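Local coordinates for protein DNA helicase RecQ (Deinococcus radiodurans, PDB 2RHF) that probably couples ATP hydrolysis to 3'-5' unwinding of duplex DNA, the present chain being the third, C-terminal HRDC domain of the helicase, at residues L14-E17 with L18-E21; V28-N32 with A33-A37; L46-L49 with A50-P53; Y63-R66 with I67-A70. All coordinates share one frame; numbering follows the deposited sequence.

In the fold
The four contacts follow one another along a single small, all-helical HRDC domain, each closing before the next opens. Contact 1 lies on helix 4-22, contact 2 at the junction of helices 26-29 and 32-41, contact 3 where the short helix 46-49 runs out into a loop, and contact 4 on helix 57-76. Contacts 1 and 3 lie on opposite sides of the chain's centre, about 21 Å between centres, and do not touch; every other pair meets, with centres 12 to 13 Å apart. Salt bridges and leucines tie contact 1 to contact 4, Arg-15 joins contacts 1 and 2, and Leu-49 packs contact 3 onto contact 4, making one compact helical bundle.

Contact 1. Residues L14-E17 with L18-E21; sequences LRRE and LMKE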
# COMPACT_ATOMS: atom_id res chain seq x y z
N LEU A 14 -3.67 -2.99 6.11
CA LEU A 14 -2.40 -2.33 6.37
C LEU A 14 -2.65 -0.86 6.72
O LEU A 14 -2.08 -0.33 7.69
CB LEU A 14 -1.48 -2.42 5.16
CG LEU A 14 -0.22 -1.56 5.28
CD1 LEU A 14 0.66 -1.97 6.47
CD2 LEU A 14 0.57 -1.61 4.00
N ARG A 15 -3.48 -0.19 5.94
CA ARG A 15 -3.75 1.22 6.18
C ARG A 15 -4.29 1.44 7.60
O ARG A 15 -3.88 2.38 8.28
CB ARG A 15 -4.68 1.77 5.11
CG ARG A 15 -4.94 3.28 5.24
CD ARG A 15 -5.57 3.86 4.00
NE ARG A 15 -6.90 3.30 3.76
CZ ARG A 15 -7.66 3.61 2.71
NH1 ARG A 15 -7.22 4.49 1.80
NH2 ARG A 15 -8.84 3.07 2.57
N ARG A 16 -5.17 0.55 8.07
CA ARG A 16 -5.68 0.64 9.45
C ARG A 16 -4.58 0.48 10.49
O ARG A 16 -4.59 1.17 11.51
CB ARG A 16 -6.82 -0.33 9.69
CG ARG A 16 -8.08 0.00 8.93
CD ARG A 16 -9.13 -1.11 9.06
NE ARG A 16 -10.09 -1.03 7.96
CZ ARG A 16 -10.41 -2.04 7.15
NH1 ARG A 16 -9.87 -3.25 7.32
NH2 ARG A 16 -11.30 -1.85 6.18
N GLU A 17 -3.62 -0.43 10.24
CA GLU A 17 -2.48 -0.58 11.15
C GLU A 17 -1.66 0.70 11.20
O GLU A 17 -1.27 1.17 12.27
CB GLU A 17 -1.57 -1.73 10.71
CG GLU A 17 -2.24 -3.08 10.77
CD GLU A 17 -1.39 -4.22 10.23
OE1 GLU A 17 -0.30 -3.98 9.65
OE2 GLU A 17 -1.82 -5.39 10.40
N LEU A 18 -1.39 1.27 10.02
CA LEU A 18 -0.60 2.48 9.94
C LEU A 18 -1.30 3.67 10.59
O LEU A 18 -0.67 4.50 11.25
CB LEU A 18 -0.25 2.79 8.48
CG LEU A 18 0.63 1.73 7.79
CD1 LEU A 18 0.76 2.04 6.32
CD2 LEU A 18 2.01 1.59 8.45
N MSE A 19 -2.62 3.74 10.44
CA MSE A 19 -3.42 4.77 11.12
C MSE A 19 -3.24 4.67 12.64
O MSE A 19 -3.04 5.67 13.33
CB MSE A 19 -4.89 4.59 10.79
CG MSE A 19 -5.29 4.98 9.37
SE MSE A 19 -7.06 4.35 8.96
CE MSE A 19 -8.07 5.36 10.29
N LYS A 20 -3.32 3.45 13.17
CA LYS A 20 -3.19 3.22 14.60
C LYS A 20 -1.79 3.63 15.09
O LYS A 20 -1.65 4.27 16.15
CB LYS A 20 -3.50 1.75 14.94
CG LYS A 20 -3.41 1.38 16.43
CD LYS A 20 -3.55 -0.13 16.64
CE LYS A 20 -3.20 -0.54 18.07
NZ LYS A 20 -2.94 -2.01 18.22
N GLU A 21 -0.77 3.29 14.30
CA GLU A 21 0.63 3.55 14.67
C GLU A 21 1.00 5.02 14.62
O GLU A 21 1.78 5.50 15.46
CB GLU A 21 1.56 2.75 13.77
CG GLU A 21 1.47 1.25 14.00
CD GLU A 21 1.99 0.41 12.84
OE1 GLU A 21 2.75 0.94 12.01
OE2 GLU A 21 1.62 -0.78 12.76
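Leu-14 and Leu-18 meet one turn apart on helix 4-22, their side chains crossing at a slant with CG of Leu-14 3.9 Å from CD1 of Leu-18. Leu-14 sends its CG away from its own backbone nitrogen (chi1 171°), which carries CD1 along the helix to the CG of Leu-18. Along the backbone of the same turn, Leu-18 N donates to Leu-14 O at 2.9 Å, and the next three residues repeat the i to i+4 pattern. Met-19, a selenomethionine, lays its CG 3.2 Å from Arg-15 O. On the polar flank, Glu-21 brings its carboxylate back over the preceding turn, with OE2 3.9 Å from Glu-17 CB. The two carboxylates come no closer than 4.9 Å, between Glu-17 OE1 and Glu-21 OE2, and Arg-66 of helix 57-76 forms a salt bridge with each. Leu-14 also packs on that helix, and Leu-18 touches its Tyr-63 and Arg-66 as well as Val-29. Cutting Leu-18 back to alanine would probably open a gap beside Leu-14, Val-29 and Tyr-63. The shared arginine probably offsets the repulsion between the glutamates, so this helix presents an apolar strip bordered by an ionic seam.

Contact 2. Residues V28-N32 with A33-A37; sequences VVFTN and ATLEA
Asn-32 O is gripped twice, by Glu-36 N at 2.9 Å and by a water that also donates to Glu-36 OE2, while Thr-31 O accepts from Leu-35 N at 2.9 Å. Thr-31 is the N-cap of helix 32-41: its OG1 accepts from Thr-34 N at 3.2 Å along a nearly straight path (165°). The hydroxyl reaches that amide because chi1 of 73° sets it between the backbone nitrogen and the carbonyl carbon. A second water accepts from Thr-31 N and hydrogen-bonds to Thr-34 OG1, bridging the cap to the first turn. Just before the cap, the Phe-30 ring meets Leu-35 with its edge, CE1 lying 3.9 Å from Leu-35 CB, and Thr-34 CG2 comes 4.0 Å from Phe-30 CB. Replacing Thr-31 by valine would probably leave the Thr-34 amide without its capping acceptor and make the start of the helix less well defined. From helix 4-22, Arg-15 NH1 bonds to both Phe-30 O and Asn-32 OD1, tying the 30-32 junction to that helix. As the chain leaves helix 26-29 and enters helix 32-41, the opening amides of Thr-34, Leu-35 and Glu-36 are thus satisfied by Thr-31 OG1, Thr-31 O and Asn-32 O.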
# COMPACT_ATOMS: atom_id res chain seq x y z
N VAL A 28 -4.57 10.55 5.05
CA VAL A 28 -3.20 10.99 5.23
C VAL A 28 -2.21 9.83 5.08
O VAL A 28 -1.10 10.03 4.60
CB VAL A 28 -3.03 11.73 6.57
CG1 VAL A 28 -1.57 11.93 6.95
CG2 VAL A 28 -3.74 13.08 6.50
N VAL A 29 -2.61 8.62 5.46
CA VAL A 29 -1.76 7.44 5.26
C VAL A 29 -1.58 7.17 3.75
O VAL A 29 -0.47 7.26 3.25
CB VAL A 29 -2.29 6.22 6.05
CG1 VAL A 29 -1.50 4.96 5.69
CG2 VAL A 29 -2.16 6.50 7.55
N PHE A 30 -2.65 6.84 3.05
CA PHE A 30 -2.69 6.89 1.59
C PHE A 30 -4.12 6.83 1.11
O PHE A 30 -4.96 6.20 1.74
CB PHE A 30 -1.77 5.85 0.88
CG PHE A 30 -1.97 4.41 1.30
CD1 PHE A 30 -2.99 3.64 0.74
CD2 PHE A 30 -1.10 3.81 2.20
CE1 PHE A 30 -3.15 2.31 1.10
CE2 PHE A 30 -1.24 2.46 2.55
CZ PHE A 30 -2.28 1.72 2.01
N THR A 31 -4.40 7.49 0.00
CA THR A 31 -5.77 7.66 -0.44
C THR A 31 -6.31 6.41 -1.14
O THR A 31 -5.54 5.50 -1.49
CB THR A 31 -5.90 8.83 -1.39
OG1 THR A 31 -5.33 8.45 -2.65
CG2 THR A 31 -5.18 10.08 -0.85
N ASN A 32 -7.62 6.38 -1.37
CA ASN A 32 -8.20 5.27 -2.10
C ASN A 32 -7.70 5.17 -3.53
O ASN A 32 -7.53 4.06 -4.03
CB ASN A 32 -9.72 5.32 -2.08
CG ASN A 32 -10.30 4.76 -0.80
OD1 ASN A 32 -9.59 4.51 0.18
ND2 ASN A 32 -11.61 4.56 -0.79
N ALA A 33 -7.46 6.29 -4.21
CA ALA A 33 -6.90 6.21 -5.57
C ALA A 33 -5.53 5.55 -5.53
O ALA A 33 -5.19 4.74 -6.40
CB ALA A 33 -6.82 7.59 -6.21
N THR A 34 -4.73 5.89 -4.52
CA THR A 34 -3.41 5.28 -4.37
C THR A 34 -3.54 3.78 -4.05
O THR A 34 -2.83 2.95 -4.64
CB THR A 34 -2.61 6.00 -3.29
OG1 THR A 34 -2.42 7.37 -3.70
CG2 THR A 34 -1.26 5.33 -3.08
N LEU A 35 -4.46 3.44 -3.15
CA LEU A 35 -4.74 2.05 -2.81
C LEU A 35 -5.11 1.24 -4.05
O LEU A 35 -4.57 0.14 -4.28
CB LEU A 35 -5.84 2.00 -1.75
CG LEU A 35 -6.09 0.65 -1.08
CD1 LEU A 35 -6.72 0.87 0.28
CD2 LEU A 35 -6.96 -0.25 -1.93
N GLU A 36 -5.97 1.79 -4.89
CA GLU A 36 -6.38 1.12 -6.10
C GLU A 36 -5.24 0.94 -7.07
O GLU A 36 -5.14 -0.10 -7.71
CB GLU A 36 -7.53 1.88 -6.75
CG GLU A 36 -8.83 1.62 -6.00
CD GLU A 36 -9.81 2.74 -6.05
OE1 GLU A 36 -9.72 3.63 -6.93
OE2 GLU A 36 -10.70 2.73 -5.18
N ALA A 37 -4.38 1.94 -7.18
CA ALA A 37 -3.21 1.82 -8.04
C ALA A 37 -2.24 0.75 -7.51
O ALA A 37 -1.66 0.00 -8.30
CB ALA A 37 -2.51 3.18 -8.16
O HOH W 1 -1.94 8.57 -1.24
O HOH W 2 -9.39 2.11 -2.67

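Contact 3. Residues L46-L49 with A50-P53; sequences LAEL and AEVP
Across Leu-46 to Pro-53 the backbone passes from the short helix 46-49 into a type I beta turn spanning Leu-49 to Val-52, the spacing of its bonds shrinking on the way. Ala-50 N still reaches back four residues to Leu-46 O at 3.1 Å. The next two bonds span three residues: Glu-51 N to Glu-48 O, and Val-52 N to Leu-49 O at 3.0 Å. In both, the donor stands well above the carbonyl plane, 64° out of it at Glu-48 and 59° at Leu-49, as expected where the chain tightens into a turn.

The side chains follow this change of course. Val-52 leans back on the last helical carbonyls, its CG2 3.5 Å from Leu-49 O and its CB 3.4 Å from the same oxygen. With CG1 anti to the backbone nitrogen (chi1 176°), the other methyl, CG2, is the one near Leu-49 O and also near Glu-48 O, while CG1 packs against Ala-37 of helix 32-41. Glu-51, extended beyond CG, runs back alongside the helix end, CG lying 3.5 Å from Ala-47 O, and its OE1 comes 4.2 Å from CG of Glu-48. The two carboxylate planes are turned only slightly against each other, but the acids separate: Glu-48 OE1 accepts from the backbone nitrogen of Arg-44, whereas Glu-51 has a long, weak ion pair with Arg-41. Leu-49 is buried, packing on Leu-38, Ile-67 and Leu-68. The chemistry thus divides by side, with carboxylates drawn to separate partners on the outer surface and Leu-49 and Val-52 joining the turn to helices 32-41 and 57-76 through apolar contact.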
# COMPACT_ATOMS: atom_id res chain seq x y z
N LEU A 46 10.99 -1.38 -4.78
CA LEU A 46 11.01 0.06 -4.57
C LEU A 46 10.90 0.82 -5.88
O LEU A 46 10.21 1.85 -5.95
CB LEU A 46 12.26 0.48 -3.81
CG LEU A 46 12.35 0.02 -2.36
CD1 LEU A 46 13.64 0.50 -1.76
CD2 LEU A 46 11.15 0.49 -1.53
N ALA A 47 11.57 0.33 -6.92
CA ALA A 47 11.49 0.96 -8.23
C ALA A 47 10.05 1.03 -8.73
O ALA A 47 9.61 2.05 -9.28
CB ALA A 47 12.36 0.22 -9.24
N GLU A 48 9.32 -0.05 -8.53
CA GLU A 48 7.93 -0.11 -8.94
C GLU A 48 7.04 0.76 -8.05
O GLU A 48 6.10 1.37 -8.54
CB GLU A 48 7.49 -1.56 -8.99
CG GLU A 48 8.19 -2.31 -10.16
CD GLU A 48 8.05 -3.82 -10.10
OE1 GLU A 48 7.19 -4.31 -9.37
OE2 GLU A 48 8.82 -4.52 -10.80
N LEU A 49 7.34 0.85 -6.76
CA LEU A 49 6.57 1.76 -5.88
C LEU A 49 6.67 3.21 -6.33
O LEU A 49 5.69 3.95 -6.25
CB LEU A 49 7.07 1.67 -4.45
CG LEU A 49 6.62 0.48 -3.63
CD1 LEU A 49 7.34 0.49 -2.30
CD2 LEU A 49 5.08 0.46 -3.45
N ALA A 50 7.85 3.60 -6.80
CA ALA A 50 8.09 4.97 -7.26
C ALA A 50 7.23 5.34 -8.47
O ALA A 50 7.08 6.51 -8.78
CB ALA A 50 9.57 5.18 -7.57
N GLU A 51 6.68 4.33 -9.14
CA GLU A 51 5.84 4.54 -10.30
C GLU A 51 4.35 4.64 -9.96
O GLU A 51 3.53 4.88 -10.85
CB GLU A 51 6.08 3.42 -11.32
CG GLU A 51 7.53 3.34 -11.81
CD GLU A 51 7.88 2.01 -12.46
OE1 GLU A 51 7.07 1.05 -12.38
OE2 GLU A 51 8.99 1.91 -13.04
N VAL A 52 3.99 4.46 -8.69
CA VAL A 52 2.58 4.44 -8.29
C VAL A 52 2.05 5.87 -8.09
O VAL A 52 2.55 6.60 -7.23
CB VAL A 52 2.39 3.64 -6.98
CG1 VAL A 52 0.92 3.72 -6.52
CG2 VAL A 52 2.81 2.20 -7.19
N PRO A 53 1.01 6.27 -8.88
CA PRO A 53 0.45 7.62 -8.72
C PRO A 53 -0.07 7.89 -7.31
O PRO A 53 -0.76 7.06 -6.71
CB PRO A 53 -0.72 7.64 -9.72
CG PRO A 53 -0.39 6.61 -10.72
CD PRO A 53 0.36 5.53 -9.98

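Contact 4. Residues Y63-R66 with I67-A70; sequences YGER and ILDA
Tyr-63 CB touches Ile-67 CD1 at 3.9 Å on the close-packed side of helix 57-76. Ile-67 holds CG1 anti to its carbonyl carbon (chi1 -70°), which lays that branch back along the previous turn, CG1 3.3 Å from Tyr-63 O. The same oxygen accepts from Ile-67 N at 2.9 Å. Beside it, Leu-68 N bonds to Gly-64 O at 2.9 Å, the straightest of the four amide bonds here (169°), and Leu-68 CG lies 3.4 Å from that oxygen. Having no side chain, Gly-64 lets Leu-49 CD1 approach its CA closely.

The other side is looser and more polar. Glu-65 is bent at chi2 (-57°), and its OE1 comes within 4.1 Å of Leu-68 CD1, a slanting contact of a carboxylate with a methyl. Further along, a water donates both to Arg-66 O and to Asp-69 OD2, closing a bridge from the backbone to the acid; it also lies at the edge of the Arg-66 guanidinium, in its plane. Arg-66 and Asp-69 make no direct ion pair, NE and OD2 being 5.9 Å apart. The arginine is bent at chi2 and chi3, its guanidinium engaged instead with helix 4-22, where Glu-21 is a partner.

Helix 57-76 is thereby held between neighbours: Tyr-63 and Arg-66 lie against Leu-18 of helix 4-22, while Ile-67 and Leu-68 pack on Leu-49 of helix 46-49, with Leu-55 of the intervening loop also against Ile-67.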
# COMPACT_ATOMS: atom_id res chain seq x y z
N TYR A 63 6.41 3.75 4.56
CA TYR A 63 5.47 2.63 4.46
C TYR A 63 5.83 1.62 3.39
O TYR A 63 5.15 0.61 3.27
CB TYR A 63 4.04 3.11 4.16
CG TYR A 63 3.51 4.22 5.05
CD1 TYR A 63 2.72 5.23 4.51
CD2 TYR A 63 3.77 4.24 6.42
CE1 TYR A 63 2.21 6.24 5.31
CE2 TYR A 63 3.27 5.26 7.22
CZ TYR A 63 2.49 6.25 6.67
OH TYR A 63 2.01 7.25 7.48
N GLY A 64 6.83 1.91 2.57
CA GLY A 64 7.05 1.12 1.35
C GLY A 64 7.28 -0.35 1.61
O GLY A 64 6.69 -1.20 0.95
N GLU A 65 8.14 -0.67 2.56
CA GLU A 65 8.41 -2.08 2.86
C GLU A 65 7.15 -2.78 3.36
O GLU A 65 6.87 -3.91 2.96
CB GLU A 65 9.57 -2.22 3.84
CG GLU A 65 10.95 -1.85 3.24
CD GLU A 65 11.34 -2.65 1.98
OE1 GLU A 65 10.80 -3.75 1.73
OE2 GLU A 65 12.21 -2.16 1.22
N ARG A 66 6.36 -2.11 4.19
CA ARG A 66 5.10 -2.68 4.68
C ARG A 66 4.11 -2.91 3.53
O ARG A 66 3.39 -3.91 3.53
CB ARG A 66 4.46 -1.78 5.75
CG ARG A 66 5.26 -1.53 7.00
CD ARG A 66 5.03 -2.58 8.04
NE ARG A 66 3.69 -2.58 8.62
CZ ARG A 66 3.27 -1.79 9.63
NH1 ARG A 66 4.07 -0.88 10.17
NH2 ARG A 66 2.03 -1.93 10.09
N ILE A 67 4.05 -1.98 2.58
CA ILE A 67 3.18 -2.13 1.43
C ILE A 67 3.61 -3.33 0.59
O ILE A 67 2.77 -4.15 0.20
CB ILE A 67 3.19 -0.83 0.58
CG1 ILE A 67 2.46 0.30 1.33
CG2 ILE A 67 2.55 -1.09 -0.79
CD1 ILE A 67 2.69 1.69 0.75
N LEU A 68 4.89 -3.44 0.30
CA LEU A 68 5.37 -4.59 -0.50
C LEU A 68 5.07 -5.90 0.21
O LEU A 68 4.69 -6.87 -0.43
CB LEU A 68 6.87 -4.48 -0.77
CG LEU A 68 7.29 -3.29 -1.64
CD1 LEU A 68 8.80 -3.31 -1.85
CD2 LEU A 68 6.56 -3.28 -2.99
N ASP A 69 5.23 -5.92 1.53
CA ASP A 69 4.98 -7.12 2.32
C ASP A 69 3.48 -7.48 2.29
O ASP A 69 3.13 -8.66 2.22
CB ASP A 69 5.52 -6.89 3.74
CG ASP A 69 5.22 -8.02 4.71
OD1 ASP A 69 5.32 -9.21 4.34
OD2 ASP A 69 4.94 -7.67 5.88
N ALA A 70 2.60 -6.48 2.36
CA ALA A 70 1.17 -6.76 2.26
C ALA A 70 0.83 -7.41 0.91
O ALA A 70 0.13 -8.43 0.84
CB ALA A 70 0.35 -5.49 2.45
O HOH W 3 3.18 -5.40 5.96